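Local coordinates for binary enterotoxin of Clostridium perfringens component a (Clostridium perfringens, PDB 5WTZ), which probably transfers ADP-ribose from bound NAD+ to host actin, as the enzymatic component of an iota-like binary enterotoxin, at residues K58-L63 against V345-I350; D138-V143 against I182-S187; K212-E217 against E293-Y298; D396-Y401 against N412-D417. One frame throughout, in Å; residues are numbered along the deposited sequence.

Contact 1 of 4, residues K58-L63 against V345-I350; sequences KKKFAL and VLSNNI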
loop_
_atom_site.group_PDB
_atom_site.type_symbol
_atom_site.label_atom_id
_atom_site.label_comp_id
_atom_site.label_asym_id
_atom_site.label_seq_id
_atom_site.Cartn_x
_atom_site.Cartn_y
_atom_site.Cartn_z
ATOM N N LYS A 58 2.341 11.505 -3.819
ATOM C CA LYS A 58 3.517 12.377 -3.914
ATOM C C LYS A 58 4.026 12.755 -2.531
ATOM O O LYS A 58 5.218 12.622 -2.225
ATOM C CB LYS A 58 3.191 13.664 -4.685
ATOM C CG LYS A 58 2.981 13.518 -6.181
ATOM C CD LYS A 58 2.489 14.843 -6.759
ATOM C CE LYS A 58 2.283 14.755 -8.262
ATOM N NZ LYS A 58 3.579 14.592 -8.972
ATOM N N LYS A 59 3.109 13.235 -1.694
ATOM C CA LYS A 59 3.477 13.818 -0.420
ATOM C C LYS A 59 4.051 12.775 0.529
ATOM O O LYS A 59 5.074 13.006 1.168
ATOM C CB LYS A 59 2.271 14.500 0.229
ATOM C CG LYS A 59 2.597 15.236 1.516
ATOM C CD LYS A 59 1.322 15.627 2.247
ATOM C CE LYS A 59 1.625 16.306 3.587
ATOM N NZ LYS A 59 2.538 17.464 3.416
ATOM N N LYS A 60 3.398 11.625 0.626
ATOM C CA LYS A 60 3.815 10.648 1.619
ATOM C C LYS A 60 5.119 9.950 1.233
ATOM O O LYS A 60 5.833 9.463 2.106
ATOM C CB LYS A 60 2.704 9.624 1.871
ATOM C CG LYS A 60 2.364 8.689 0.743
ATOM C CD LYS A 60 1.049 8.011 1.110
ATOM C CE LYS A 60 0.744 6.788 0.283
ATOM N NZ LYS A 60 -0.627 6.297 0.654
ATOM N N PHE A 61 5.450 9.928 -0.055
ATOM C CA PHE A 61 6.722 9.324 -0.471
ATOM C C PHE A 61 7.860 10.341 -0.655
ATOM O O PHE A 61 8.992 9.963 -0.954
ATOM C CB PHE A 61 6.528 8.536 -1.757
ATOM C CG PHE A 61 5.768 7.256 -1.570
ATOM C CD1 PHE A 61 6.335 6.203 -0.873
ATOM C CD2 PHE A 61 4.484 7.113 -2.082
ATOM C CE1 PHE A 61 5.642 5.010 -0.683
ATOM C CE2 PHE A 61 3.783 5.919 -1.899
ATOM C CZ PHE A 61 4.372 4.871 -1.198
ATOM N N ALA A 62 7.561 11.626 -0.479
ATOM C CA ALA A 62 8.548 12.687 -0.680
ATOM C C ALA A 62 9.652 12.708 0.373
ATOM O O ALA A 62 9.562 12.066 1.438
ATOM C CB ALA A 62 7.858 14.044 -0.709
ATOM N N LEU A 63 10.689 13.492 0.083
ATOM C CA LEU A 63 11.726 13.788 1.050
ATOM C C LEU A 63 11.140 14.606 2.187
ATOM O O LEU A 63 10.076 15.201 2.042
ATOM C CB LEU A 63 12.885 14.543 0.404
ATOM C CG LEU A 63 13.725 13.751 -0.592
ATOM C CD1 LEU A 63 14.486 14.716 -1.484
ATOM C CD2 LEU A 63 14.684 12.847 0.167
ATOM N N VAL A 345 10.312 1.696 8.092
ATOM C CA VAL A 345 8.875 1.665 8.285
ATOM C C VAL A 345 8.190 2.979 7.912
ATOM O O VAL A 345 6.955 3.067 7.963
ATOM C CB VAL A 345 8.521 1.290 9.722
ATOM C CG1 VAL A 345 9.102 -0.091 10.021
ATOM C CG2 VAL A 345 9.032 2.338 10.706
ATOM N N LEU A 346 8.969 3.992 7.532
ATOM C CA LEU A 346 8.378 5.241 7.050
ATOM C C LEU A 346 8.356 5.246 5.533
ATOM O O LEU A 346 9.251 4.689 4.898
ATOM C CB LEU A 346 9.147 6.463 7.549
ATOM C CG LEU A 346 9.364 6.638 9.062
ATOM C CD1 LEU A 346 10.066 7.949 9.341
ATOM C CD2 LEU A 346 8.041 6.554 9.840
ATOM N N SER A 347 7.346 5.891 4.959
ATOM C CA SER A 347 7.240 6.026 3.515
ATOM C C SER A 347 8.113 7.178 3.003
ATOM O O SER A 347 8.337 7.277 1.789
ATOM C CB SER A 347 5.772 6.235 3.087
ATOM O OG SER A 347 5.166 7.329 3.767
ATOM N N ASN A 348 8.605 8.023 3.921
ATOM C CA ASN A 348 9.520 9.135 3.596
ATOM C C ASN A 348 10.656 8.710 2.677
ATOM O O ASN A 348 11.235 7.643 2.867
ATOM C CB ASN A 348 10.161 9.757 4.858
ATOM C CG ASN A 348 9.150 10.258 5.875
ATOM O OD1 ASN A 348 8.178 9.577 6.188
ATOM N ND2 ASN A 348 9.387 11.448 6.403
ATOM N N ASN A 349 11.002 9.546 1.699
ATOM C CA ASN A 349 12.215 9.301 0.923
ATOM C C ASN A 349 13.449 9.459 1.820
ATOM O O ASN A 349 13.388 10.130 2.840
ATOM C CB ASN A 349 12.293 10.247 -0.273
ATOM C CG ASN A 349 13.164 9.701 -1.399
ATOM O OD1 ASN A 349 13.835 8.670 -1.249
ATOM N ND2 ASN A 349 13.162 10.402 -2.541
ATOM N N ILE A 350 14.553 8.820 1.443
ATOM C CA ILE A 350 15.803 8.906 2.194
ATOM C C ILE A 350 16.844 9.629 1.349
ATOM O O ILE A 350 17.033 9.280 0.179
ATOM C CB ILE A 350 16.327 7.509 2.583
ATOM C CG1 ILE A 350 15.330 6.790 3.498
ATOM C CG2 ILE A 350 17.691 7.615 3.246
ATOM C CD1 ILE A 350 15.590 5.290 3.645
#
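Ser347 meets Lys60 across the contact, its hydroxyl OG donating to Lys60 O at 2.8 Å from above the carbonyl plane. A chi1 of 54°, with OG between the backbone N and the carbonyl carbon, aims it there, and serine is small enough to let the backbones close in. The second bond is backbone to backbone: Asn349 N reaches Ala62 O at 2.9 Å, with a nearly straight N-H...O angle of 167°. Between the two, Phe61 CA meets Ser347 O at 3.5 Å in a CA-H...O contact, and CD1 of the Phe61 ring lies beside the same oxygen. Farther along, the methyl CD2 of Leu63 rests on Asn349 CB at 3.6 Å, so the asparagine gives its aliphatic root to the leucine.

Helix 36-61 belongs to the N-terminal ADP-ribosyltransferase-like half and the loop to the C-terminal one, so the contact joins the two halves of the toxin. The amide of Asn349 is held at both ends: OD1 accepts from Ile350 N at 2.8 Å, and ND2 donates to Ala354 O. Ile350, next in the chain, touches the bound NAD. In the second shell, NH2 of Arg300, which binds NADH in crystals of this protein, donates to both Phe61 O and Ser347 O, while Asn218 ND2 is a further donor to Lys60 O. The extended side chain of the buried Lys60 leads away from the loop to salt bridges with Asp138 and Glu217.

Contact 2 of 4, residues D138-V143 against I182-S187; sequences DGFKDV and IDQGYS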
loop_
_atom_site.group_PDB
_atom_site.type_symbol
_atom_site.label_atom_id
_atom_site.label_comp_id
_atom_site.label_asym_id
_atom_site.label_seq_id
_atom_site.Cartn_x
_atom_site.Cartn_y
_atom_site.Cartn_z
ATOM N N ASP A 138 -4.557 3.714 -1.901
ATOM C CA ASP A 138 -3.993 5.057 -1.732
ATOM C C ASP A 138 -5.046 6.153 -1.848
ATOM O O ASP A 138 -5.990 6.038 -2.624
ATOM C CB ASP A 138 -2.894 5.316 -2.751
ATOM C CG ASP A 138 -1.708 4.426 -2.530
ATOM O OD1 ASP A 138 -1.033 4.617 -1.499
ATOM O OD2 ASP A 138 -1.476 3.541 -3.366
ATOM N N GLY A 139 -4.863 7.223 -1.085
ATOM C CA GLY A 139 -5.784 8.346 -1.124
ATOM C C GLY A 139 -7.141 8.043 -0.510
ATOM O O GLY A 139 -7.320 7.031 0.174
ATOM N N PHE A 140 -8.091 8.943 -0.735
ATOM C CA PHE A 140 -9.472 8.717 -0.336
ATOM C C PHE A 140 -10.153 7.879 -1.407
ATOM O O PHE A 140 -9.793 7.932 -2.584
ATOM C CB PHE A 140 -10.221 10.039 -0.128
ATOM C CG PHE A 140 -9.558 10.960 0.853
ATOM C CD1 PHE A 140 -9.778 10.826 2.207
ATOM C CD2 PHE A 140 -8.690 11.949 0.413
ATOM C CE1 PHE A 140 -9.143 11.670 3.110
ATOM C CE2 PHE A 140 -8.057 12.790 1.306
ATOM C CZ PHE A 140 -8.284 12.652 2.658
ATOM N N LYS A 141 -11.137 7.097 -0.997
ATOM C CA LYS A 141 -11.845 6.236 -1.925
ATOM C C LYS A 141 -13.332 6.537 -1.859
ATOM O O LYS A 141 -13.970 6.312 -0.838
ATOM C CB LYS A 141 -11.565 4.759 -1.603
ATOM C CG LYS A 141 -12.289 3.769 -2.510
ATOM C CD LYS A 141 -12.075 4.098 -3.982
ATOM C CE LYS A 141 -12.479 2.929 -4.880
ATOM N NZ LYS A 141 -12.168 3.181 -6.320
ATOM N N ASP A 142 -13.885 7.069 -2.942
ATOM C CA ASP A 142 -15.312 7.312 -2.979
ATOM C C ASP A 142 -15.983 6.188 -3.740
ATOM O O ASP A 142 -15.426 5.663 -4.709
ATOM C CB ASP A 142 -15.634 8.678 -3.585
ATOM C CG ASP A 142 -14.970 8.904 -4.930
ATOM O OD1 ASP A 142 -13.766 9.257 -4.961
ATOM O OD2 ASP A 142 -15.665 8.753 -5.956
ATOM N N VAL A 143 -17.163 5.801 -3.265
ATOM C CA VAL A 143 -17.883 4.646 -3.781
ATOM C C VAL A 143 -19.379 4.904 -3.849
ATOM O O VAL A 143 -19.846 5.970 -3.448
ATOM C CB VAL A 143 -17.635 3.409 -2.905
ATOM C CG1 VAL A 143 -16.184 2.998 -2.986
ATOM C CG2 VAL A 143 -18.024 3.703 -1.468
ATOM N N ILE A 182 -14.716 7.448 1.701
ATOM C CA ILE A 182 -14.008 6.708 2.741
ATOM C C ILE A 182 -12.642 7.324 3.043
ATOM O O ILE A 182 -11.895 7.679 2.131
ATOM C CB ILE A 182 -13.800 5.233 2.343
ATOM C CG1 ILE A 182 -15.117 4.609 1.881
ATOM C CG2 ILE A 182 -13.192 4.450 3.499
ATOM C CD1 ILE A 182 -14.926 3.379 1.023
ATOM N N ASP A 183 -12.327 7.438 4.329
ATOM C CA ASP A 183 -11.040 7.967 4.783
ATOM C C ASP A 183 -9.812 7.250 4.190
ATOM O O ASP A 183 -9.893 6.111 3.713
ATOM C CB ASP A 183 -10.988 7.901 6.312
ATOM C CG ASP A 183 -10.050 8.923 6.912
ATOM O OD1 ASP A 183 -9.528 9.762 6.150
ATOM O OD2 ASP A 183 -9.849 8.894 8.149
ATOM N N GLN A 184 -8.677 7.943 4.225
ATOM C CA GLN A 184 -7.388 7.379 3.858
ATOM C C GLN A 184 -6.960 6.308 4.849
ATOM O O GLN A 184 -7.464 6.268 5.971
ATOM C CB GLN A 184 -6.312 8.468 3.814
ATOM C CG GLN A 184 -6.238 9.286 2.542
ATOM C CD GLN A 184 -4.960 10.108 2.478
ATOM O OE1 GLN A 184 -4.073 9.837 1.666
ATOM N NE2 GLN A 184 -4.855 11.108 3.344
ATOM N N GLY A 185 -6.034 5.447 4.427
ATOM C CA GLY A 185 -5.368 4.516 5.323
ATOM C C GLY A 185 -5.817 3.066 5.284
ATOM O O GLY A 185 -5.342 2.249 6.073
ATOM N N TYR A 186 -6.711 2.718 4.366
ATOM C CA TYR A 186 -7.238 1.358 4.364
ATOM C C TYR A 186 -6.702 0.487 3.241
ATOM O O TYR A 186 -6.071 0.960 2.286
ATOM C CB TYR A 186 -8.774 1.391 4.302
ATOM C CG TYR A 186 -9.396 2.046 5.506
ATOM C CD1 TYR A 186 -9.629 1.325 6.673
ATOM C CD2 TYR A 186 -9.735 3.391 5.490
ATOM C CE1 TYR A 186 -10.189 1.928 7.784
ATOM C CE2 TYR A 186 -10.296 4.005 6.599
ATOM C CZ TYR A 186 -10.521 3.269 7.741
ATOM O OH TYR A 186 -11.080 3.871 8.843
ATOM N N SER A 187 -6.966 -0.807 3.379
ATOM C CA SER A 187 -6.635 -1.783 2.360
ATOM C C SER A 187 -7.829 -2.706 2.083
ATOM O O SER A 187 -8.775 -2.779 2.870
ATOM C CB SER A 187 -5.421 -2.612 2.787
ATOM O OG SER A 187 -4.359 -1.785 3.265
HETATM O O HOH W 1 -2.701 8.208 0.308
HETATM O O HOH W 2 -5.148 5.805 1.651
#
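Lys141 and Ile182 form an antiparallel hydrogen-bonded pair, one of the pairings that join strands 141-144 and 179-182 in a small three-stranded sheet of the N-terminal ADP-ribosyltransferase-like half. Ile182 N donates to Lys141 O at 2.9 Å, and the longer return bond runs from Lys141 N to Ile182 O at 3.3 Å.

Apolar contact is modest. The methyl CD1 of Ile182 meets Val143 CG2 at 4.0 Å, two branched side chains well suited to a strand, and Val143 also lies against Val94 and Tyr96.

Water carries the polar contacts beyond the paired strands. One molecule accepts from Gly139 N and donates to Gln184 OE1; a second donates to Gly139 O and accepts from Gly185 N. Glycine suits position 139, where phi is positive.

Aromatic contacts centre on Phe140, whose ring also packs on Leu76 and Ile79 of helix 70-83. At its edge Asp183 OD1 lies 3.6 Å from CE1, the carboxylate and ring planes only 12° apart; that oxygen also accepts from Gln184 N and Ser80 OG. CG of Gln184 stands anti to the carbonyl carbon (chi1 -82°), which sets it over one face in a CH-pi contact, 3.8 Å from the Phe140 ring centroid and 9° off the normal.

Contact 3 of 4, residues K212-E217 against E293-Y298; sequences KQLNFE and EDIITY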
loop_
_atom_site.group_PDB
_atom_site.type_symbol
_atom_site.label_atom_id
_atom_site.label_comp_id
_atom_site.label_asym_id
_atom_site.label_seq_id
_atom_site.Cartn_x
_atom_site.Cartn_y
_atom_site.Cartn_z
ATOM N N LYS A 212 -7.725 -2.353 8.024
ATOM C CA LYS A 212 -6.727 -1.334 8.285
ATOM C C LYS A 212 -5.431 -1.997 8.699
ATOM O O LYS A 212 -5.366 -2.651 9.739
ATOM C CB LYS A 212 -7.205 -0.369 9.374
ATOM C CG LYS A 212 -6.360 0.889 9.491
ATOM C CD LYS A 212 -6.951 1.829 10.522
ATOM C CE LYS A 212 -7.087 3.233 9.969
ATOM N NZ LYS A 212 -5.770 3.770 9.535
ATOM N N GLN A 213 -4.408 -1.837 7.877
ATOM C CA GLN A 213 -3.103 -2.409 8.167
ATOM C C GLN A 213 -2.273 -1.427 8.980
ATOM O O GLN A 213 -2.495 -0.218 8.905
ATOM C CB GLN A 213 -2.371 -2.766 6.875
ATOM C CG GLN A 213 -3.103 -3.777 5.986
ATOM C CD GLN A 213 -2.193 -4.360 4.929
ATOM O OE1 GLN A 213 -1.550 -5.397 5.145
ATOM N NE2 GLN A 213 -2.121 -3.696 3.770
ATOM N N LEU A 214 -1.334 -1.948 9.764
ATOM C CA LEU A 214 -0.406 -1.094 10.515
ATOM C C LEU A 214 0.625 -0.544 9.532
ATOM O O LEU A 214 1.444 -1.281 8.964
ATOM C CB LEU A 214 0.262 -1.860 11.657
ATOM C CG LEU A 214 1.201 -1.071 12.582
ATOM C CD1 LEU A 214 0.465 0.013 13.340
ATOM C CD2 LEU A 214 1.925 -1.996 13.545
ATOM N N ASN A 215 0.546 0.757 9.308
ATOM C CA ASN A 215 1.301 1.419 8.254
ATOM C C ASN A 215 1.551 2.850 8.704
ATOM O O ASN A 215 0.649 3.681 8.669
ATOM C CB ASN A 215 0.527 1.377 6.930
ATOM C CG ASN A 215 1.318 1.951 5.767
ATOM O OD1 ASN A 215 2.408 2.517 5.949
ATOM N ND2 ASN A 215 0.754 1.846 4.562
ATOM N N PHE A 216 2.766 3.138 9.156
ATOM C CA PHE A 216 3.034 4.437 9.768
ATOM C C PHE A 216 3.111 5.588 8.762
ATOM O O PHE A 216 2.877 6.737 9.133
ATOM C CB PHE A 216 4.324 4.361 10.591
ATOM C CG PHE A 216 4.231 3.388 11.721
ATOM C CD1 PHE A 216 3.241 3.539 12.682
ATOM C CD2 PHE A 216 5.105 2.322 11.820
ATOM C CE1 PHE A 216 3.128 2.642 13.723
ATOM C CE2 PHE A 216 4.995 1.416 12.864
ATOM C CZ PHE A 216 4.004 1.581 13.813
ATOM N N GLU A 217 3.396 5.262 7.499
ATOM C CA GLU A 217 3.635 6.253 6.432
ATOM C C GLU A 217 4.585 7.371 6.912
ATOM O O GLU A 217 5.794 7.132 6.951
ATOM C CB GLU A 217 2.297 6.803 5.884
ATOM C CG GLU A 217 1.505 5.681 5.168
ATOM C CD GLU A 217 0.328 6.160 4.330
ATOM O OE1 GLU A 217 -0.206 7.248 4.601
ATOM O OE2 GLU A 217 -0.057 5.428 3.403
ATOM N N GLU A 293 3.199 -8.427 14.822
ATOM C CA GLU A 293 1.940 -8.160 14.121
ATOM C C GLU A 293 2.264 -7.709 12.707
ATOM O O GLU A 293 3.338 -7.128 12.473
ATOM C CB GLU A 293 1.127 -7.080 14.830
ATOM C CG GLU A 293 1.827 -5.718 14.844
ATOM C CD GLU A 293 1.113 -4.714 15.727
ATOM O OE1 GLU A 293 -0.122 -4.597 15.608
ATOM O OE2 GLU A 293 1.786 -4.064 16.555
ATOM N N ASP A 294 1.341 -7.958 11.777
ATOM C CA ASP A 294 1.520 -7.567 10.383
ATOM C C ASP A 294 1.818 -6.079 10.343
ATOM O O ASP A 294 1.144 -5.282 11.013
ATOM C CB ASP A 294 0.283 -7.877 9.529
ATOM C CG ASP A 294 0.129 -9.371 9.209
ATOM O OD1 ASP A 294 0.615 -10.229 9.984
ATOM O OD2 ASP A 294 -0.511 -9.681 8.184
ATOM N N ILE A 295 2.837 -5.716 9.574
ATOM C CA ILE A 295 3.244 -4.324 9.435
ATOM C C ILE A 295 3.609 -4.057 7.967
ATOM O O ILE A 295 4.045 -4.960 7.239
ATOM C CB ILE A 295 4.429 -3.969 10.394
ATOM C CG1 ILE A 295 4.638 -2.454 10.476
ATOM C CG2 ILE A 295 5.712 -4.728 10.036
ATOM C CD1 ILE A 295 5.555 -2.012 11.642
ATOM N N ILE A 296 3.365 -2.835 7.522
ATOM C CA ILE A 296 3.857 -2.369 6.232
ATOM C C ILE A 296 5.239 -1.725 6.422
ATOM O O ILE A 296 5.427 -0.896 7.314
ATOM C CB ILE A 296 2.888 -1.348 5.586
ATOM C CG1 ILE A 296 1.524 -2.004 5.291
ATOM C CG2 ILE A 296 3.534 -0.751 4.341
ATOM C CD1 ILE A 296 1.633 -3.342 4.518
ATOM N N THR A 297 6.218 -2.108 5.603
ATOM C CA THR A 297 7.516 -1.436 5.639
ATOM C C THR A 297 7.971 -1.105 4.208
ATOM O O THR A 297 7.384 -1.582 3.247
ATOM C CB THR A 297 8.577 -2.276 6.377
ATOM O OG1 THR A 297 9.712 -1.451 6.670
ATOM C CG2 THR A 297 8.989 -3.539 5.561
ATOM N N TYR A 298 9.006 -0.279 4.079
ATOM C CA TYR A 298 9.389 0.322 2.792
ATOM C C TYR A 298 10.867 0.153 2.450
ATOM O O TYR A 298 11.711 0.003 3.322
ATOM C CB TYR A 298 9.057 1.824 2.787
ATOM C CG TYR A 298 7.594 2.157 3.039
ATOM C CD1 TYR A 298 7.109 2.312 4.347
ATOM C CD2 TYR A 298 6.705 2.317 1.979
ATOM C CE1 TYR A 298 5.768 2.617 4.579
ATOM C CE2 TYR A 298 5.364 2.624 2.196
ATOM C CZ TYR A 298 4.905 2.755 3.489
ATOM O OH TYR A 298 3.586 3.064 3.684
HETATM O O HOH W 3 -1.075 -4.613 9.880
HETATM O O HOH W 4 1.486 3.609 2.183
HETATM O O HOH W 5 4.935 1.428 8.553
#
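Asn215 and Tyr298 meet at the tight end of this contact. Tyr298 OH donates to Asn215 OD1 at 2.6 Å, in the plane of the amide and on a lone pair, the two side chains crossing at about a right angle. With CG anti to the backbone N (chi1 -175°), the Asn215 amide is carried across Ile296, whose CB lies 3.7 Å from Asn215 CG. Asparagine suits the place because it offers an acceptor to the phenol and a donor to a water: ND2 gives to a molecule that in turn donates to Tyr298 OH and Glu217 OE2. Glu217 OE2 also has a salt bridge to Lys60. The direct backbone bond is equally compact, Ile296 N reaching Leu214 O at 2.9 Å, nearly along the C=O axis (176°). Beyond it, toward Tyr298, a water links Phe216 N to Ile296 O. Ile295 CD1 packs on Phe216 CE2 at 3.7 Å, and Trp226 touches both residues.

The looser side lies toward Leu214 and Glu293, both partly exposed. Leu214 CD2 rests against the carboxylate carbon CD of Glu293, 3.6 Å away, while Glu293 OE2 turns to Trp226 for its hydrogen bond. Here a water separates the backbones, accepting from Leu214 N and donating to Asp294 O.

The pattern resembles parallel strand pairing, although 212-217 is not a regular strand and runs 36° off the direction of 293-298. It lays the loop after strand 201-211 along the outermost strand 295-301 of the C-terminal ADP-ribosyltransferase sheet, which carries the nucleotide-binding Arg299 and Arg300.

Contact 4 of 4, residues D396-Y401 against N412-D417; sequences DNITEY and NKLIID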
loop_
_atom_site.group_PDB
_atom_site.type_symbol
_atom_site.label_atom_id
_atom_site.label_comp_id
_atom_site.label_asym_id
_atom_site.label_seq_id
_atom_site.Cartn_x
_atom_site.Cartn_y
_atom_site.Cartn_z
ATOM N N ASP A 396 2.756 -7.990 -5.829
ATOM C CA ASP A 396 1.301 -7.908 -5.778
ATOM C C ASP A 396 0.762 -6.778 -6.661
ATOM O O ASP A 396 -0.282 -6.917 -7.302
ATOM C CB ASP A 396 0.828 -7.679 -4.335
ATOM C CG ASP A 396 1.253 -8.773 -3.388
ATOM O OD1 ASP A 396 1.187 -9.968 -3.768
ATOM O OD2 ASP A 396 1.629 -8.425 -2.242
ATOM N N ASN A 397 1.461 -5.644 -6.664
ATOM C CA ASN A 397 1.075 -4.549 -7.546
ATOM C C ASN A 397 2.243 -3.633 -7.866
ATOM O O ASN A 397 3.267 -3.602 -7.159
ATOM C CB ASN A 397 -0.066 -3.726 -6.933
ATOM C CG ASN A 397 -1.029 -3.176 -7.985
ATOM O OD1 ASN A 397 -0.787 -3.262 -9.192
ATOM N ND2 ASN A 397 -2.124 -2.608 -7.522
ATOM N N ILE A 398 2.062 -2.874 -8.939
ATOM C CA ILE A 398 3.047 -1.906 -9.377
ATOM C C ILE A 398 2.291 -0.641 -9.737
ATOM O O ILE A 398 1.403 -0.664 -10.595
ATOM C CB ILE A 398 3.861 -2.437 -10.567
ATOM C CG1 ILE A 398 4.742 -3.608 -10.115
ATOM C CG2 ILE A 398 4.699 -1.324 -11.191
ATOM C CD1 ILE A 398 5.382 -4.372 -11.237
ATOM N N THR A 399 2.602 0.451 -9.048
ATOM C CA THR A 399 1.852 1.684 -9.217
ATOM C C THR A 399 2.793 2.854 -9.506
ATOM O O THR A 399 3.632 3.218 -8.678
ATOM C CB THR A 399 1.005 1.999 -7.973
ATOM O OG1 THR A 399 0.092 0.923 -7.725
ATOM C CG2 THR A 399 0.221 3.275 -8.174
ATOM N N GLU A 400 2.664 3.444 -10.685
ATOM C CA GLU A 400 3.547 4.550 -11.039
ATOM C C GLU A 400 3.084 5.867 -10.420
ATOM O O GLU A 400 1.885 6.116 -10.288
ATOM C CB GLU A 400 3.644 4.682 -12.557
ATOM C CG GLU A 400 2.303 4.919 -13.224
ATOM C CD GLU A 400 2.411 5.084 -14.726
ATOM O OE1 GLU A 400 3.112 6.022 -15.167
ATOM O OE2 GLU A 400 1.791 4.279 -15.460
ATOM N N TYR A 401 4.031 6.706 -10.008
ATOM C CA TYR A 401 3.700 8.113 -9.787
ATOM C C TYR A 401 4.883 8.955 -10.210
ATOM O O TYR A 401 5.983 8.445 -10.396
ATOM C CB TYR A 401 3.312 8.389 -8.327
ATOM C CG TYR A 401 4.465 8.748 -7.415
ATOM C CD1 TYR A 401 5.279 7.761 -6.892
ATOM C CD2 TYR A 401 4.729 10.084 -7.068
ATOM C CE1 TYR A 401 6.339 8.078 -6.035
ATOM C CE2 TYR A 401 5.793 10.410 -6.223
ATOM C CZ TYR A 401 6.584 9.395 -5.712
ATOM O OH TYR A 401 7.639 9.692 -4.880
ATOM N N ASN A 412 9.251 9.531 -13.165
ATOM C CA ASN A 412 8.324 8.508 -12.726
ATOM C C ASN A 412 9.029 7.468 -11.861
ATOM O O ASN A 412 10.145 7.025 -12.163
ATOM C CB ASN A 412 7.659 7.821 -13.912
ATOM C CG ASN A 412 6.568 8.654 -14.517
ATOM O OD1 ASN A 412 5.865 9.377 -13.812
ATOM N ND2 ASN A 412 6.403 8.556 -15.829
ATOM N N LYS A 413 8.364 7.087 -10.780
ATOM C CA LYS A 413 8.851 6.046 -9.894
ATOM C C LYS A 413 7.798 4.952 -9.754
ATOM O O LYS A 413 6.612 5.187 -10.037
ATOM C CB LYS A 413 9.223 6.644 -8.539
ATOM C CG LYS A 413 10.350 7.685 -8.646
ATOM C CD LYS A 413 10.799 8.178 -7.276
ATOM C CE LYS A 413 12.166 8.856 -7.362
ATOM N NZ LYS A 413 12.537 9.566 -6.077
ATOM N N LEU A 414 8.217 3.761 -9.337
ATOM C CA LEU A 414 7.287 2.640 -9.179
ATOM C C LEU A 414 7.137 2.211 -7.731
ATOM O O LEU A 414 8.099 1.812 -7.074
ATOM C CB LEU A 414 7.732 1.443 -10.021
ATOM C CG LEU A 414 7.869 1.720 -11.520
ATOM C CD1 LEU A 414 8.360 0.491 -12.259
ATOM C CD2 LEU A 414 6.544 2.215 -12.120
ATOM N N ILE A 415 5.909 2.296 -7.249
ATOM C CA ILE A 415 5.555 1.763 -5.951
ATOM C C ILE A 415 5.270 0.273 -6.128
ATOM O O ILE A 415 4.330 -0.106 -6.829
ATOM C CB ILE A 415 4.335 2.511 -5.375
ATOM C CG1 ILE A 415 4.621 4.013 -5.345
ATOM C CG2 ILE A 415 3.992 1.988 -3.971
ATOM C CD1 ILE A 415 3.403 4.883 -5.191
ATOM N N ILE A 416 6.097 -0.563 -5.518
ATOM C CA ILE A 416 6.014 -2.007 -5.742
ATOM C C ILE A 416 5.447 -2.661 -4.492
ATOM O O ILE A 416 6.167 -2.931 -3.527
ATOM C CB ILE A 416 7.392 -2.597 -6.109
ATOM C CG1 ILE A 416 7.967 -1.845 -7.321
ATOM C CG2 ILE A 416 7.283 -4.089 -6.398
ATOM C CD1 ILE A 416 9.305 -2.331 -7.771
ATOM N N ASP A 417 4.135 -2.871 -4.501
ATOM C CA ASP A 417 3.475 -3.569 -3.399
ATOM C C ASP A 417 3.832 -5.037 -3.448
ATOM O O ASP A 417 3.646 -5.690 -4.472
ATOM C CB ASP A 417 1.963 -3.388 -3.476
ATOM C CG ASP A 417 1.520 -2.052 -2.927
ATOM O OD1 ASP A 417 1.485 -1.899 -1.690
ATOM O OD2 ASP A 417 1.222 -1.158 -3.734
HETATM O O HOH W 6 1.724 -0.811 -6.134
HETATM O O HOH W 7 3.382 8.403 -13.336
HETATM O O HOH W 8 10.139 9.443 -3.914
#
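Asp417 O is gripped by two successive amides of the partner strand, Asp396 N at 2.8 Å and Asn397 N at 3.1 Å. Two residues facing one make a classic beta bulge, with Asp396 first (psi -39°). Beyond it, regular antiparallel pairing resumes: Ile415 N donates to Thr399 O at 2.8 Å.

On one face, Tyr401 CG lies between the backbone N and the carbonyl carbon (chi1 89°), and the ring crosses Ile415 at about a right angle, CD1 meeting Ile415 CD1 at 3.8 Å. The ring runs beside the Lys413 chain; a water joins Tyr401 OH to Lys413 NZ, which has a salt bridge to Asp403. Another water donates to Ile415 O and Asp417 OD2 and accepts from Thr399 OG1, while Asp417 OD1 pairs with Arg361.

The other face is oilier at its centre. Leu414 CD2 touches Glu400 CB at 3.8 Å and CG2 of Ile398, a branched residue suited to a strand, at 4.1 Å, under Phe326 of helix 320-330. The exposed Glu400 carboxylate reaches Asn412 OD1 through water, while Asn412 ND2 bonds Phe317 O.

Strands 391-403 and 411-420 form the beta hairpin of the five-stranded sheet in the NAD-binding ADP-ribosyltransferase fold.

In the fold
Contacts 1, 2 and 4 are largely buried, contact 3 only partly. Contact 4 is antiparallel strand pairing, interrupted by one bulge, inside the C-terminal sheet and buries 651 Å², whereas contact 2 has a single bridge in a small sheet of the N-terminal half and turns to waters and an aromatic ring. Contacts 3 and 4 reach the same C-terminal sheet, one at its outermost strand with waters between the backbones, the other across its hairpin. Contact 1, loop against helix end, touches all the others: Lys60 reaches Asp138 of contact 2 and Glu217 of contact 3, while Phe61 packs on Ile415 of contact 4. Contacts 2 and 3 meet through Ser187 and Gln213, contacts 2 and 4 not at all.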